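Local coordinates for protein ULam111 (Flavobacterium sp., PDB 5WUT) that probably hydrolyses beta-1,3-glucosidic bonds of laminarin, as a family 16 glycoside hydrolase with a beta-jelly-roll fold, at residues 80-93 with 156-169. Residues are numbered along the deposited sequence; the frame is centred on the assembly and turned at random.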
ATOM      1  N   PHE A  80      13.700 -22.156  -2.588  1.00 10.08           N
ATOM      2  CA  PHE A  80      14.562 -21.011  -2.293  1.00 10.23           C
ATOM      3  C   PHE A  80      14.584 -20.661  -0.818  1.00 10.01           C
ATOM      4  O   PHE A  80      13.585 -20.801  -0.122  1.00 10.58           O
ATOM      5  CB  PHE A  80      14.108 -19.795  -3.113  1.00  9.96           C
ATOM      6  CG  PHE A  80      14.122 -20.051  -4.589  1.00 11.58           C
ATOM      7  CD1 PHE A  80      15.286 -19.872  -5.313  1.00 13.58           C
ATOM      8  CD2 PHE A  80      12.999 -20.522  -5.234  1.00 14.15           C
ATOM      9  CE1 PHE A  80      15.319 -20.133  -6.674  1.00 13.84           C
ATOM     10  CE2 PHE A  80      13.026 -20.796  -6.589  1.00 13.77           C
ATOM     11  CZ  PHE A  80      14.197 -20.582  -7.308  1.00 12.19           C
ATOM     12  N   GLN A  81      15.743 -20.210  -0.344  1.00 10.51           N
ATOM     13  CA  GLN A  81      15.886 -19.713   1.017  1.00 11.06           C
ATOM     14  C   GLN A  81      16.299 -18.249   0.957  1.00 10.60           C
ATOM     15  O   GLN A  81      17.407 -17.936   0.483  1.00 11.22           O
ATOM     16  CB  GLN A  81      16.919 -20.520   1.797  1.00 11.62           C
ATOM     17  CG  GLN A  81      17.075 -20.076   3.239  1.00 12.09           C
ATOM     18  CD  GLN A  81      18.044 -20.949   4.020  1.00 11.96           C
ATOM     19  OE1 GLN A  81      18.206 -22.140   3.725  1.00 15.39           O
ATOM     20  NE2 GLN A  81      18.694 -20.364   5.021  1.00 15.51           N
ATOM     21  N   TYR A  82      15.382 -17.387   1.415  1.00 10.91           N
ATOM     22  CA  TYR A  82      15.479 -15.924   1.417  1.00  9.99           C
ATOM     23  C   TYR A  82      15.329 -15.342   0.020  1.00 10.83           C
ATOM     24  O   TYR A  82      15.496 -16.031  -0.990  1.00 11.16           O
ATOM     25  CB  TYR A  82      16.809 -15.422   2.036  1.00 10.77           C
ATOM     26  CG  TYR A  82      17.153 -16.024   3.383  1.00 11.25           C
ATOM     27  CD1 TYR A  82      16.186 -16.228   4.354  1.00  9.51           C
ATOM     28  CD2 TYR A  82      18.461 -16.384   3.685  1.00 12.09           C
ATOM     29  CE1 TYR A  82      16.497 -16.801   5.571  1.00 10.44           C
ATOM     30  CE2 TYR A  82      18.790 -16.950   4.903  1.00 12.96           C
ATOM     31  CZ  TYR A  82      17.814 -17.151   5.847  1.00 10.79           C
ATOM     32  OH  TYR A  82      18.151 -17.716   7.054  1.00 13.44           O
ATOM     33  N   GLY A  83      15.008 -14.057  -0.027  1.00  9.94           N
ATOM     34  CA  GLY A  83      14.940 -13.350  -1.287  1.00 11.69           C
ATOM     35  C   GLY A  83      13.805 -12.354  -1.342  1.00 11.62           C
ATOM     36  O   GLY A  83      13.002 -12.254  -0.418  1.00  9.90           O
ATOM     37  N   TYR A  84      13.759 -11.599  -2.425  1.00  9.62           N
ATOM     38  CA  TYR A  84      12.594 -10.792  -2.728  1.00  9.78           C
ATOM     39  C   TYR A  84      11.796 -11.595  -3.735  1.00  9.42           C
ATOM     40  O   TYR A  84      12.268 -11.869  -4.836  1.00 10.37           O
ATOM     41  CB  TYR A  84      12.965  -9.409  -3.281  1.00  9.75           C
ATOM     42  CG  TYR A  84      11.768  -8.464  -3.290  1.00  8.12           C
ATOM     43  CD1 TYR A  84      10.897  -8.415  -4.374  1.00 10.11           C
ATOM     44  CD2 TYR A  84      11.509  -7.632  -2.197  1.00  9.73           C
ATOM     45  CE1 TYR A  84       9.788  -7.556  -4.366  1.00  8.70           C
ATOM     46  CE2 TYR A  84      10.424  -6.766  -2.187  1.00 10.29           C
ATOM     47  CZ  TYR A  84       9.568  -6.738  -3.269  1.00 10.92           C
ATOM     48  OH  TYR A  84       8.483  -5.885  -3.231  1.00 13.31           O
ATOM     49  N   ILE A  85      10.592 -11.987  -3.344  1.00  6.10           N
ATOM     50  CA  ILE A  85       9.787 -12.901  -4.145  1.00  8.21           C
ATOM     51  C   ILE A  85       8.495 -12.173  -4.520  1.00 10.72           C
ATOM     52  O   ILE A  85       7.803 -11.664  -3.652  1.00 10.79           O
ATOM     53  CB  ILE A  85       9.510 -14.200  -3.381  1.00  9.82           C
ATOM     54  CG1 ILE A  85      10.807 -14.996  -3.187  1.00 12.12           C
ATOM     55  CG2 ILE A  85       8.448 -15.027  -4.090  1.00 11.62           C
ATOM     56  CD1 ILE A  85      10.708 -16.082  -2.163  1.00 10.68           C
ATOM     57  N   GLU A  86       8.199 -12.087  -5.812  1.00  8.69           N
ATOM     58  CA  GLU A  86       7.075 -11.263  -6.294  1.00  8.12           C
ATOM     59  C   GLU A  86       6.206 -11.997  -7.298  1.00 10.20           C
ATOM     60  O   GLU A  86       6.730 -12.630  -8.222  1.00 11.00           O
ATOM     61  CB  GLU A  86       7.626  -9.975  -6.934  1.00 10.28           C
ATOM     62  CG  GLU A  86       6.577  -9.023  -7.518  1.00 11.27           C
ATOM     63  CD  GLU A  86       7.249  -7.849  -8.238  1.00 15.90           C
ATOM     64  OE1 GLU A  86       7.683  -6.887  -7.562  1.00 16.16           O
ATOM     65  OE2 GLU A  86       7.380  -7.906  -9.480  1.00 18.78           O
ATOM     66  N   ALA A  87       4.886 -11.909  -7.119  1.00  9.06           N
ATOM     67  CA  ALA A  87       3.939 -12.447  -8.084  1.00  8.26           C
ATOM     68  C   ALA A  87       3.046 -11.339  -8.602  1.00 11.12           C
ATOM     69  O   ALA A  87       2.733 -10.394  -7.882  1.00 10.70           O
ATOM     70  CB  ALA A  87       3.083 -13.563  -7.466  1.00 10.40           C
ATOM     71  N   ARG A  88       2.663 -11.437  -9.867  1.00 10.03           N
ATOM     72  CA  ARG A  88       1.723 -10.501 -10.461  1.00  9.42           C
ATOM     73  C   ARG A  88       0.485 -11.297 -10.817  1.00 11.02           C
ATOM     74  O   ARG A  88       0.580 -12.304 -11.523  1.00 10.44           O
ATOM     75  CB  ARG A  88       2.335  -9.821 -11.690  1.00 10.08           C
ATOM     76  CG  ARG A  88       1.403  -8.848 -12.366  1.00 12.32           C
ATOM     77  CD  ARG A  88       2.108  -8.051 -13.452  1.00 14.38           C
ATOM     78  NE  ARG A  88       1.222  -7.020 -13.974  1.00 14.83           N
ATOM     79  CZ  ARG A  88       0.496  -7.132 -15.083  1.00 13.66           C
ATOM     80  NH1 ARG A  88       0.540  -8.230 -15.807  1.00 16.07           N
ATOM     81  NH2 ARG A  88      -0.283  -6.131 -15.462  1.00 14.49           N
ATOM     82  N   ALA A  89      -0.672 -10.894 -10.299  1.00  8.84           N
ATOM     83  CA  ALA A  89      -1.859 -11.719 -10.470  1.00  8.96           C
ATOM     84  C   ALA A  89      -3.149 -10.921 -10.490  1.00 10.40           C
ATOM     85  O   ALA A  89      -3.208  -9.791 -10.009  1.00 10.03           O
ATOM     86  CB  ALA A  89      -1.926 -12.776  -9.378  1.00 10.24           C
ATOM     87  N   LYS A  90      -4.177 -11.540 -11.071  1.00 11.30           N
ATOM     88  CA  LYS A  90      -5.527 -10.971 -11.145  1.00 10.16           C
ATOM     89  C   LYS A  90      -6.492 -11.929 -10.443  1.00  9.68           C
ATOM     90  O   LYS A  90      -6.429 -13.143 -10.667  1.00 10.29           O
ATOM     91  CB  LYS A  90      -5.914 -10.730 -12.608  1.00 11.24           C
ATOM     92  CG  LYS A  90      -7.326 -10.201 -12.829  1.00 13.12           C
ATOM     93  CD  LYS A  90      -7.552  -9.912 -14.305  1.00 13.92           C
ATOM     94  CE  LYS A  90      -8.841  -9.134 -14.539  1.00 19.41           C
ATOM     95  NZ  LYS A  90     -10.053  -9.849 -14.054  1.00 19.12           N
ATOM     96  N   LEU A  91      -7.355 -11.383  -9.580  1.00 11.21           N
ATOM     97  CA  LEU A  91      -8.183 -12.197  -8.688  1.00  8.73           C
ATOM     98  C   LEU A  91      -9.479 -12.689  -9.316  1.00  9.39           C
ATOM     99  O   LEU A  91     -10.046 -11.998 -10.168  1.00 12.89           O
ATOM    100  CB  LEU A  91      -8.544 -11.391  -7.442  1.00 12.75           C
ATOM    101  CG  LEU A  91      -7.386 -10.958  -6.552  1.00 10.03           C
ATOM    102  CD1 LEU A  91      -7.879  -9.961  -5.497  1.00 10.90           C
ATOM    103  CD2 LEU A  91      -6.758 -12.188  -5.906  1.00 11.08           C
ATOM    104  N   PRO A  92      -9.944 -13.872  -8.879  1.00 10.80           N
ATOM    105  CA  PRO A  92     -11.340 -14.264  -9.095  1.00 11.57           C
ATOM    106  C   PRO A  92     -12.199 -13.471  -8.126  1.00 14.08           C
ATOM    107  O   PRO A  92     -11.662 -12.931  -7.154  1.00 13.14           O
ATOM    108  CB  PRO A  92     -11.354 -15.747  -8.741  1.00 12.10           C
ATOM    109  CG  PRO A  92     -10.354 -15.820  -7.611  1.00  9.80           C
ATOM    110  CD  PRO A  92      -9.254 -14.822  -7.991  1.00 10.64           C
ATOM    111  N   VAL A  93     -13.509 -13.414  -8.346  1.00 13.58           N
ATOM    112  CA  VAL A  93     -14.356 -12.649  -7.445  1.00 12.86           C
ATOM    113  C   VAL A  93     -15.601 -13.435  -7.086  1.00 16.08           C
ATOM    114  O   VAL A  93     -16.064 -14.269  -7.860  1.00 17.22           O
ATOM    115  CB  VAL A  93     -14.766 -11.300  -8.066  1.00 15.56           C
ATOM    116  CG1 VAL A  93     -13.541 -10.431  -8.297  1.00 16.73           C
ATOM    117  CG2 VAL A  93     -15.472 -11.517  -9.377  1.00 21.05           C
ATOM    118  N   ILE A 156      -8.544  -3.836  -5.374  1.00 10.50           N
ATOM    119  CA  ILE A 156      -7.774  -5.073  -5.564  1.00 10.00           C
ATOM    120  C   ILE A 156      -8.388  -6.017  -6.609  1.00 11.74           C
ATOM    121  O   ILE A 156      -7.669  -6.767  -7.266  1.00 11.38           O
ATOM    122  CB  ILE A 156      -7.579  -5.837  -4.216  1.00  9.02           C
ATOM    123  CG1 ILE A 156      -6.372  -6.792  -4.293  1.00  8.23           C
ATOM    124  CG2 ILE A 156      -8.863  -6.554  -3.773  1.00  9.94           C
ATOM    125  CD1 ILE A 156      -5.014  -6.079  -4.324  1.00 10.90           C
ATOM    126  N   GLU A 157      -9.702  -5.954  -6.788  1.00 11.88           N
ATOM    127  CA  GLU A 157     -10.375  -6.788  -7.776  1.00 12.04           C
ATOM    128  C   GLU A 157     -10.170  -6.283  -9.210  1.00 11.30           C
ATOM    129  O   GLU A 157     -10.518  -6.982 -10.169  1.00 14.75           O
ATOM    130  CB  GLU A 157     -11.875  -6.869  -7.471  1.00 14.35           C
ATOM    131  CG  GLU A 157     -12.250  -7.656  -6.225  1.00 12.51           C
ATOM    132  CD  GLU A 157     -12.224  -6.832  -4.953  1.00 10.84           C
ATOM    133  OE1 GLU A 157     -11.984  -5.597  -5.036  1.00 13.59           O
ATOM    134  OE2 GLU A 157     -12.449  -7.414  -3.864  1.00 11.49           O
ATOM    135  N   GLN A 158      -9.634  -5.074  -9.364  1.00 13.03           N
ATOM    136  CA  GLN A 158      -9.454  -4.483 -10.697  1.00 13.43           C
ATOM    137  C   GLN A 158      -8.065  -4.759 -11.240  1.00 15.20           C
ATOM    138  O   GLN A 158      -7.079  -4.325 -10.649  1.00 15.50           O
ATOM    139  CB  GLN A 158      -9.674  -2.963 -10.659  1.00 18.55           C
ATOM    140  CG  GLN A 158     -11.052  -2.515 -10.191  1.00 19.97           C
ATOM    141  CD  GLN A 158     -11.065  -1.058  -9.738  1.00 25.33           C
ATOM    142  OE1 GLN A 158     -10.400  -0.205 -10.328  1.00 35.42           O
ATOM    143  NE2 GLN A 158     -11.821  -0.770  -8.682  1.00 27.56           N
ATOM    144  N   GLY A 159      -7.990  -5.451 -12.374  1.00 14.36           N
ATOM    145  CA  GLY A 159      -6.723  -5.656 -13.056  1.00 13.74           C
ATOM    146  C   GLY A 159      -5.739  -6.518 -12.292  1.00 14.61           C
ATOM    147  O   GLY A 159      -6.121  -7.258 -11.378  1.00 13.98           O
ATOM    148  N   PHE A 160      -4.463  -6.396 -12.656  1.00 12.14           N
ATOM    149  CA  PHE A 160      -3.379  -7.133 -11.995  1.00 10.63           C
ATOM    150  C   PHE A 160      -2.739  -6.306 -10.875  1.00 12.71           C
ATOM    151  O   PHE A 160      -2.618  -5.086 -10.987  1.00 14.77           O
ATOM    152  CB  PHE A 160      -2.305  -7.551 -13.018  1.00 13.62           C
ATOM    153  CG  PHE A 160      -2.717  -8.718 -13.875  1.00 13.02           C
ATOM    154  CD1 PHE A 160      -3.596  -8.534 -14.938  1.00 15.64           C
ATOM    155  CD2 PHE A 160      -2.244 -10.001 -13.605  1.00 11.68           C
ATOM    156  CE1 PHE A 160      -4.004  -9.612 -15.723  1.00 14.13           C
ATOM    157  CE2 PHE A 160      -2.647 -11.086 -14.386  1.00 12.24           C
ATOM    158  CZ  PHE A 160      -3.527 -10.885 -15.451  1.00 13.47           C
ATOM    159  N   HIS A 161      -2.355  -6.984  -9.794  1.00 10.34           N
ATOM    160  CA  HIS A 161      -1.610  -6.358  -8.709  1.00  9.50           C
ATOM    161  C   HIS A 161      -0.390  -7.189  -8.373  1.00  9.83           C
ATOM    162  O   HIS A 161      -0.281  -8.352  -8.770  1.00 10.04           O
ATOM    163  CB  HIS A 161      -2.487  -6.191  -7.473  1.00 10.45           C
ATOM    164  CG  HIS A 161      -3.639  -5.268  -7.690  1.00 10.85           C
ATOM    165  ND1 HIS A 161      -3.628  -3.951  -7.274  1.00 12.26           N
ATOM    166  CD2 HIS A 161      -4.829  -5.458  -8.309  1.00 11.47           C
ATOM    167  CE1 HIS A 161      -4.764  -3.376  -7.619  1.00 13.68           C
ATOM    168  NE2 HIS A 161      -5.513  -4.268  -8.248  1.00 11.17           N
ATOM    169  N   LEU A 162       0.524  -6.579  -7.624  1.00  8.47           N
ATOM    170  CA  LEU A 162       1.761  -7.232  -7.208  1.00  8.69           C
ATOM    171  C   LEU A 162       1.682  -7.650  -5.749  1.00 10.69           C
ATOM    172  O   LEU A 162       1.238  -6.871  -4.885  1.00 12.13           O
ATOM    173  CB  LEU A 162       2.956  -6.298  -7.414  1.00  8.93           C
ATOM    174  CG  LEU A 162       3.159  -5.728  -8.814  1.00 10.34           C
ATOM    175  CD1 LEU A 162       4.386  -4.830  -8.783  1.00 14.04           C
ATOM    176  CD2 LEU A 162       3.319  -6.820  -9.845  1.00 12.63           C
ATOM    177  N   TYR A 163       2.107  -8.882  -5.485  1.00  7.86           N
ATOM    178  CA  TYR A 163       2.133  -9.445  -4.144  1.00  7.87           C
ATOM    179  C   TYR A 163       3.529  -9.950  -3.894  1.00  9.72           C
ATOM    180  O   TYR A 163       4.016 -10.743  -4.684  1.00  9.75           O
ATOM    181  CB  TYR A 163       1.110 -10.579  -4.014  1.00  9.25           C
ATOM    182  CG  TYR A 163      -0.303 -10.189  -4.374  1.00  8.11           C
ATOM    183  CD1 TYR A 163      -0.738 -10.164  -5.698  1.00  7.89           C
ATOM    184  CD2 TYR A 163      -1.228  -9.875  -3.380  1.00 10.60           C
ATOM    185  CE1 TYR A 163      -2.046  -9.806  -6.016  1.00  7.71           C
ATOM    186  CE2 TYR A 163      -2.526  -9.535  -3.689  1.00 10.58           C
ATOM    187  CZ  TYR A 163      -2.937  -9.500  -5.006  1.00  8.10           C
ATOM    188  OH  TYR A 163      -4.254  -9.150  -5.304  1.00 10.57           O
ATOM    189  N   ALA A 164       4.194  -9.479  -2.837  1.00  8.09           N
ATOM    190  CA  ALA A 164       5.594  -9.831  -2.662  1.00  8.85           C
ATOM    191  C   ALA A 164       6.011  -9.962  -1.207  1.00  8.89           C
ATOM    192  O   ALA A 164       5.333  -9.470  -0.306  1.00  8.86           O
ATOM    193  CB  ALA A 164       6.481  -8.796  -3.358  1.00  9.70           C
ATOM    194  N   ILE A 165       7.140 -10.636  -0.992  1.00  8.32           N
ATOM    195  CA  ILE A 165       7.799 -10.644   0.308  1.00  8.30           C
ATOM    196  C   ILE A 165       9.270 -10.300   0.145  1.00  8.89           C
ATOM    197  O   ILE A 165       9.868 -10.581  -0.892  1.00  9.27           O
ATOM    198  CB  ILE A 165       7.693 -12.001   1.037  1.00  6.65           C
ATOM    199  CG1 ILE A 165       8.212 -13.146   0.160  1.00  9.15           C
ATOM    200  CG2 ILE A 165       6.258 -12.260   1.447  1.00 10.03           C
ATOM    201  CD1 ILE A 165       8.321 -14.480   0.901  1.00  9.67           C
ATOM    202  N   ASP A 166       9.840  -9.671   1.164  1.00  8.52           N
ATOM    203  CA  ASP A 166      11.291  -9.587   1.284  1.00  8.95           C
ATOM    204  C   ASP A 166      11.637 -10.407   2.504  1.00  9.71           C
ATOM    205  O   ASP A 166      11.270 -10.068   3.629  1.00 10.83           O
ATOM    206  CB  ASP A 166      11.786  -8.149   1.402  1.00 10.28           C
ATOM    207  CG  ASP A 166      13.300  -8.041   1.188  1.00 12.96           C
ATOM    208  OD1 ASP A 166      13.882  -8.956   0.574  1.00 17.46           O
ATOM    209  OD2 ASP A 166      13.896  -7.030   1.589  1.00 20.11           O
ATOM    210  N   TRP A 167      12.331 -11.508   2.263  1.00 10.54           N
ATOM    211  CA  TRP A 167      12.554 -12.544   3.252  1.00  9.39           C
ATOM    212  C   TRP A 167      14.036 -12.635   3.552  1.00  9.59           C
ATOM    213  O   TRP A 167      14.849 -12.889   2.654  1.00 11.56           O
ATOM    214  CB  TRP A 167      12.005 -13.863   2.698  1.00  7.87           C
ATOM    215  CG  TRP A 167      12.344 -15.140   3.423  1.00  9.40           C
ATOM    216  CD1 TRP A 167      12.745 -15.303   4.726  1.00  9.65           C
ATOM    217  CD2 TRP A 167      12.288 -16.445   2.857  1.00 10.33           C
ATOM    218  NE1 TRP A 167      12.952 -16.638   4.997  1.00 11.34           N
ATOM    219  CE2 TRP A 167      12.677 -17.361   3.863  1.00  9.31           C
ATOM    220  CE3 TRP A 167      11.959 -16.932   1.584  1.00 10.99           C
ATOM    221  CZ2 TRP A 167      12.747 -18.731   3.635  1.00  9.79           C
ATOM    222  CZ3 TRP A 167      12.026 -18.287   1.366  1.00  9.25           C
ATOM    223  CH2 TRP A 167      12.413 -19.173   2.383  1.00 10.57           C
ATOM    224  N   THR A 168      14.397 -12.387   4.809  1.00 10.14           N
ATOM    225  CA  THR A 168      15.788 -12.529   5.250  1.00 10.24           C
ATOM    226  C   THR A 168      15.857 -13.387   6.505  1.00 10.77           C
ATOM    227  O   THR A 168      14.841 -13.845   7.010  1.00 11.25           O
ATOM    228  CB  THR A 168      16.450 -11.164   5.552  1.00 12.85           C
ATOM    229  OG1 THR A 168      15.859 -10.613   6.737  1.00 13.99           O
ATOM    230  CG2 THR A 168      16.268 -10.196   4.402  1.00 14.49           C
ATOM    231  N   LYS A 169      17.066 -13.616   7.000  1.00 13.00           N
ATOM    232  CA  LYS A 169      17.232 -14.383   8.225  1.00 13.49           C
ATOM    233  C   LYS A 169      16.648 -13.670   9.436  1.00 12.13           C
ATOM    234  O   LYS A 169      16.426 -14.294  10.464  1.00 13.32           O
ATOM    235  CB  LYS A 169      18.707 -14.668   8.468  1.00 13.46           C
ATOM    236  CG  LYS A 169      19.488 -13.454   8.895  1.00 14.40           C
ATOM    237  CD  LYS A 169      20.967 -13.804   9.105  1.00 18.79           C
ATOM    238  CE  LYS A 169      21.730 -12.596   9.637  1.00 18.32           C
ATOM    239  NZ  LYS A 169      23.177 -12.658   9.288  1.00 30.76           N
TER
HETATM  240  O   HOH W   1       0.599  -4.895 -11.565  1.00 22.20           O
HETATM  241  O   HOH W   2      -4.798  -8.927  -7.910  1.00 11.12           O
HETATM  242  O   HOH W   3     -10.455  -9.464 -11.282  1.00 15.32           O
HETATM  243  O   HOH W   4      -7.280  -8.470  -9.331  1.00 13.42           O
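Tyr82 turns its ring edge onto the face of Trp167: its ring and the indole five-membered ring stand at 82° with centroids 4.9 Å apart, a T-shaped stack. Tyr82 CA adds a CH-pi contact over the same ring, 3.9 Å from its centroid. The indole reaches this spot because its CG lies anti to the backbone N (chi1 169°), and NE1 donates a hydrogen bond to the carbonyl O of Tyr196, which helps hold the indole's rotation. With an alanine in place of the indole, the Tyr82 edge is likely to lose the face it rests on and the Tyr196 carbonyl its NE1 donor. At the far end, Phe160 is flanked on both faces: Lys90 CB sits 3.6 Å from the ring centroid over one, while on the opposite face Arg88 NH1 lies toward the rim, the nearly parallel guanidinium (planes 14° apart) resting mainly over Phe160 CB. A salt bridge to Asp229 holds that guanidinium. In between, eight backbone hydrogen bonds join Gly83, Ile85, Ala87 and Ala89 to Trp167, Ile165, Tyr163 and His161, establishing antiparallel register. Strands 83-90 and 161-167 are thus neighbours in one jelly-roll sheet, flanked by 224-234 and 172-176 respectively, with Ile85 and Ala87 packing against strand 97-105.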